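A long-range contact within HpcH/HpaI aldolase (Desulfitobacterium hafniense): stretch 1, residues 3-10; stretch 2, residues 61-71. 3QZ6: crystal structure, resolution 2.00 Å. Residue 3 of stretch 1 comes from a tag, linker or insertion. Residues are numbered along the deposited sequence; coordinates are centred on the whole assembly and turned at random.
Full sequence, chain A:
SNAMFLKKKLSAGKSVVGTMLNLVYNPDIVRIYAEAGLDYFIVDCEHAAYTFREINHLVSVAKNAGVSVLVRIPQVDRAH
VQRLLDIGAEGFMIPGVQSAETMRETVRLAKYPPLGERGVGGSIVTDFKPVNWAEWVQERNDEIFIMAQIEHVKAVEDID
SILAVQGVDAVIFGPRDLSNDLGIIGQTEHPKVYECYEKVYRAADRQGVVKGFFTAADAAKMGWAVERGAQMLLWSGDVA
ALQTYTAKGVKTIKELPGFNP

Stretch 1 (3-10) AMFLKKKL
Stretch 2, residues 61-71: VAKNAGVSVLV

Stretch 2 runs from the end of a helix that begins earlier in the chain through a glycine turn into a strand (68-71); stretch 1 lies across that turn, extended at M4 and helical from L6. The register is set by two CA pairs, A3 CA to K63 CA at 6.5 Å and F5 CA to S68 CA at 6.2 Å, so stretch 1 advances from the helix toward the strand as stretch 2 does. Together they bury 404 Å².

A62 matters chiefly through its backbone: its O accepts from A65 N at 3.0 Å, and more weakly from G66 N at 3.1 Å and V67 N at 3.3 Å.

K63 points its CA-to-CB bond sideways to stretch 1, and the end of its chain comes nearer: with chi1 and chi2 both m and chi3 and chi4 both t, it delivers the ammonium to stretch 1. K63 NZ donates to A3 O at 3.0 Å, the sole direct hydrogen bond between the stretches. A3 comes from the expression tag, so this bond is no native rule. K63 NZ also passes 4.0 Å from SE of M4, a selenomethionine whose CB points away. N64 and A65 make no contact.

At G66, the first residue to leave helical phi/psi, the chain takes 76/26, a positive phi that favours glycine. G66 CA packs over one face of the F5 ring, 3.8 Å from its centroid and 18° off the normal, a CH-pi contact. F5 (phi/psi -120/-27, chi1 m, chi2 -69°) points toward stretch 2 and has the largest covered area, 95 Å². Near the ring plane lie K63 O, 3.2 Å from F5 CZ, and V67 O, 4.0 Å from F5 CD2: the ring's polarised edge meets carbonyls while its face meets glycine. Water 2 donates to G66 O at 2.6 Å and accepts from K9 NZ at 3.0 Å.

V67 (-113/137) turns its side chain away and begins the extended path. S68, chi1 m, points back toward stretch 1. S68 OG lies beside the F5-L6 step where the helix of stretch 1 begins, 3.6 Å from F5 CB and 3.4 Å from L6 N, not a hydrogen bond. A hydroxyl suits the site because water 1 donates to S68 OG at 2.8 Å and accepts from K9 NZ at 3.0 Å. K9, chi1 m and then t throughout, thus serves both waters with one amine.

L70, m then t, points sideways but brings CD1 to 4.0 Å from CD2 of L6 (t, p), a buried leucine pair that closes the contact with apolar packing.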

# COMPACT_ATOMS: atom_id res chain seq x y z
N ALA A 3 12.30 14.01 -19.93
CA ALA A 3 12.95 13.01 -19.08
C ALA A 3 13.01 13.44 -17.61
O ALA A 3 13.25 12.61 -16.71
CB ALA A 3 14.34 12.71 -19.60
N MSE A 4 12.81 14.73 -17.36
CA MSE A 4 12.92 15.30 -16.02
C MSE A 4 11.75 16.26 -15.83
O MSE A 4 11.49 17.09 -16.71
CB MSE A 4 14.25 16.05 -15.88
CG MSE A 4 15.47 15.19 -16.14
SE MSE A 4 15.90 13.99 -14.66
CE MSE A 4 16.52 15.31 -13.36
N PHE A 5 11.05 16.16 -14.71
CA PHE A 5 9.78 16.87 -14.57
C PHE A 5 9.70 17.89 -13.43
O PHE A 5 8.95 18.85 -13.51
CB PHE A 5 8.63 15.86 -14.42
CG PHE A 5 8.72 14.68 -15.36
CD1 PHE A 5 8.52 14.85 -16.72
CD2 PHE A 5 8.99 13.41 -14.88
CE1 PHE A 5 8.60 13.77 -17.59
CE2 PHE A 5 9.07 12.32 -15.75
CZ PHE A 5 8.88 12.51 -17.11
N LEU A 6 10.48 17.69 -12.37
CA LEU A 6 10.27 18.46 -11.14
C LEU A 6 10.71 19.92 -11.21
O LEU A 6 9.91 20.82 -10.93
CB LEU A 6 10.93 17.76 -9.94
CG LEU A 6 10.60 18.39 -8.58
CD1 LEU A 6 9.09 18.39 -8.35
CD2 LEU A 6 11.31 17.67 -7.44
N LYS A 7 11.97 20.17 -11.56
CA LYS A 7 12.47 21.56 -11.55
C LYS A 7 11.76 22.42 -12.58
O LYS A 7 11.60 23.63 -12.40
CB LYS A 7 13.98 21.61 -11.78
CG LYS A 7 14.78 21.00 -10.65
CD LYS A 7 15.60 22.03 -9.91
CE LYS A 7 16.45 22.85 -10.85
NZ LYS A 7 17.60 23.48 -10.15
N LYS A 8 11.33 21.80 -13.68
CA LYS A 8 10.58 22.51 -14.71
C LYS A 8 9.30 23.11 -14.11
O LYS A 8 8.98 24.27 -14.34
CB LYS A 8 10.25 21.54 -15.84
CG LYS A 8 9.93 22.18 -17.17
CD LYS A 8 9.88 21.11 -18.26
CE LYS A 8 9.31 21.65 -19.57
NZ LYS A 8 9.16 20.57 -20.60
N LYS A 9 8.58 22.32 -13.33
CA LYS A 9 7.39 22.80 -12.64
C LYS A 9 7.70 23.90 -11.63
O LYS A 9 7.02 24.92 -11.59
CB LYS A 9 6.70 21.64 -11.93
CG LYS A 9 6.17 20.58 -12.88
CD LYS A 9 5.66 19.36 -12.12
CE LYS A 9 4.96 18.40 -13.08
NZ LYS A 9 4.64 17.11 -12.41
N LEU A 10 8.73 23.69 -10.82
CA LEU A 10 9.08 24.64 -9.78
C LEU A 10 9.50 25.94 -10.41
O LEU A 10 9.15 27.03 -9.94
CB LEU A 10 10.23 24.10 -8.93
CG LEU A 10 9.90 22.91 -8.04
CD1 LEU A 10 11.16 22.39 -7.35
CD2 LEU A 10 8.84 23.29 -7.02
N VAL A 61 9.05 2.87 -14.28
CA VAL A 61 7.64 3.16 -14.47
C VAL A 61 7.40 4.67 -14.41
O VAL A 61 6.63 5.22 -15.19
CB VAL A 61 6.77 2.43 -13.42
CG1 VAL A 61 5.30 2.83 -13.57
CG2 VAL A 61 6.94 0.88 -13.55
N ALA A 62 8.06 5.35 -13.48
CA ALA A 62 7.85 6.79 -13.29
C ALA A 62 8.28 7.63 -14.49
O ALA A 62 7.67 8.67 -14.78
CB ALA A 62 8.58 7.27 -12.04
N LYS A 63 9.33 7.19 -15.18
CA LYS A 63 9.91 8.01 -16.24
C LYS A 63 8.89 8.28 -17.34
O LYS A 63 8.85 9.37 -17.89
CB LYS A 63 11.15 7.33 -16.83
CG LYS A 63 12.42 7.52 -16.01
CD LYS A 63 13.04 8.90 -16.33
CE LYS A 63 14.26 9.19 -15.46
NZ LYS A 63 15.05 10.32 -16.04
N ASN A 64 8.06 7.30 -17.64
CA ASN A 64 7.04 7.51 -18.68
C ASN A 64 5.67 7.87 -18.12
O ASN A 64 4.71 8.06 -18.87
CB ASN A 64 6.93 6.28 -19.59
CG ASN A 64 8.15 6.10 -20.48
OD1 ASN A 64 8.73 5.02 -20.56
ND2 ASN A 64 8.54 7.17 -21.15
N ALA A 65 5.57 7.95 -16.79
CA ALA A 65 4.30 8.29 -16.16
C ALA A 65 4.25 9.76 -15.79
O ALA A 65 3.21 10.28 -15.38
CB ALA A 65 4.06 7.41 -14.92
N GLY A 66 5.38 10.44 -15.95
CA GLY A 66 5.45 11.85 -15.63
C GLY A 66 5.53 12.12 -14.13
O GLY A 66 5.14 13.18 -13.67
N VAL A 67 6.03 11.16 -13.37
CA VAL A 67 6.17 11.33 -11.92
C VAL A 67 7.66 11.36 -11.59
O VAL A 67 8.45 10.58 -12.15
CB VAL A 67 5.46 10.16 -11.17
CG1 VAL A 67 5.62 10.30 -9.66
CG2 VAL A 67 3.98 10.11 -11.55
N SER A 68 8.06 12.27 -10.70
CA SER A 68 9.46 12.38 -10.33
C SER A 68 9.76 11.56 -9.08
O SER A 68 8.98 11.57 -8.13
CB SER A 68 9.82 13.85 -10.06
OG SER A 68 9.58 14.66 -11.19
N VAL A 69 10.89 10.87 -9.07
CA VAL A 69 11.27 10.06 -7.92
C VAL A 69 12.44 10.74 -7.21
O VAL A 69 13.49 10.96 -7.81
CB VAL A 69 11.69 8.64 -8.34
CG1 VAL A 69 12.07 7.79 -7.13
CG2 VAL A 69 10.57 7.96 -9.16
N LEU A 70 12.26 11.10 -5.94
CA LEU A 70 13.37 11.60 -5.14
C LEU A 70 13.73 10.51 -4.14
O LEU A 70 12.91 9.64 -3.86
CB LEU A 70 12.99 12.87 -4.38
CG LEU A 70 12.47 14.03 -5.23
CD1 LEU A 70 12.12 15.21 -4.33
CD2 LEU A 70 13.50 14.45 -6.29
N VAL A 71 14.94 10.56 -3.60
CA VAL A 71 15.34 9.59 -2.59
C VAL A 71 15.89 10.30 -1.36
O VAL A 71 16.69 11.23 -1.47
CB VAL A 71 16.40 8.62 -3.12
CG1 VAL A 71 16.69 7.52 -2.07
CG2 VAL A 71 15.93 7.97 -4.44
O HOH W 1 7.13 16.09 -11.03
O HOH W 2 4.42 15.39 -14.82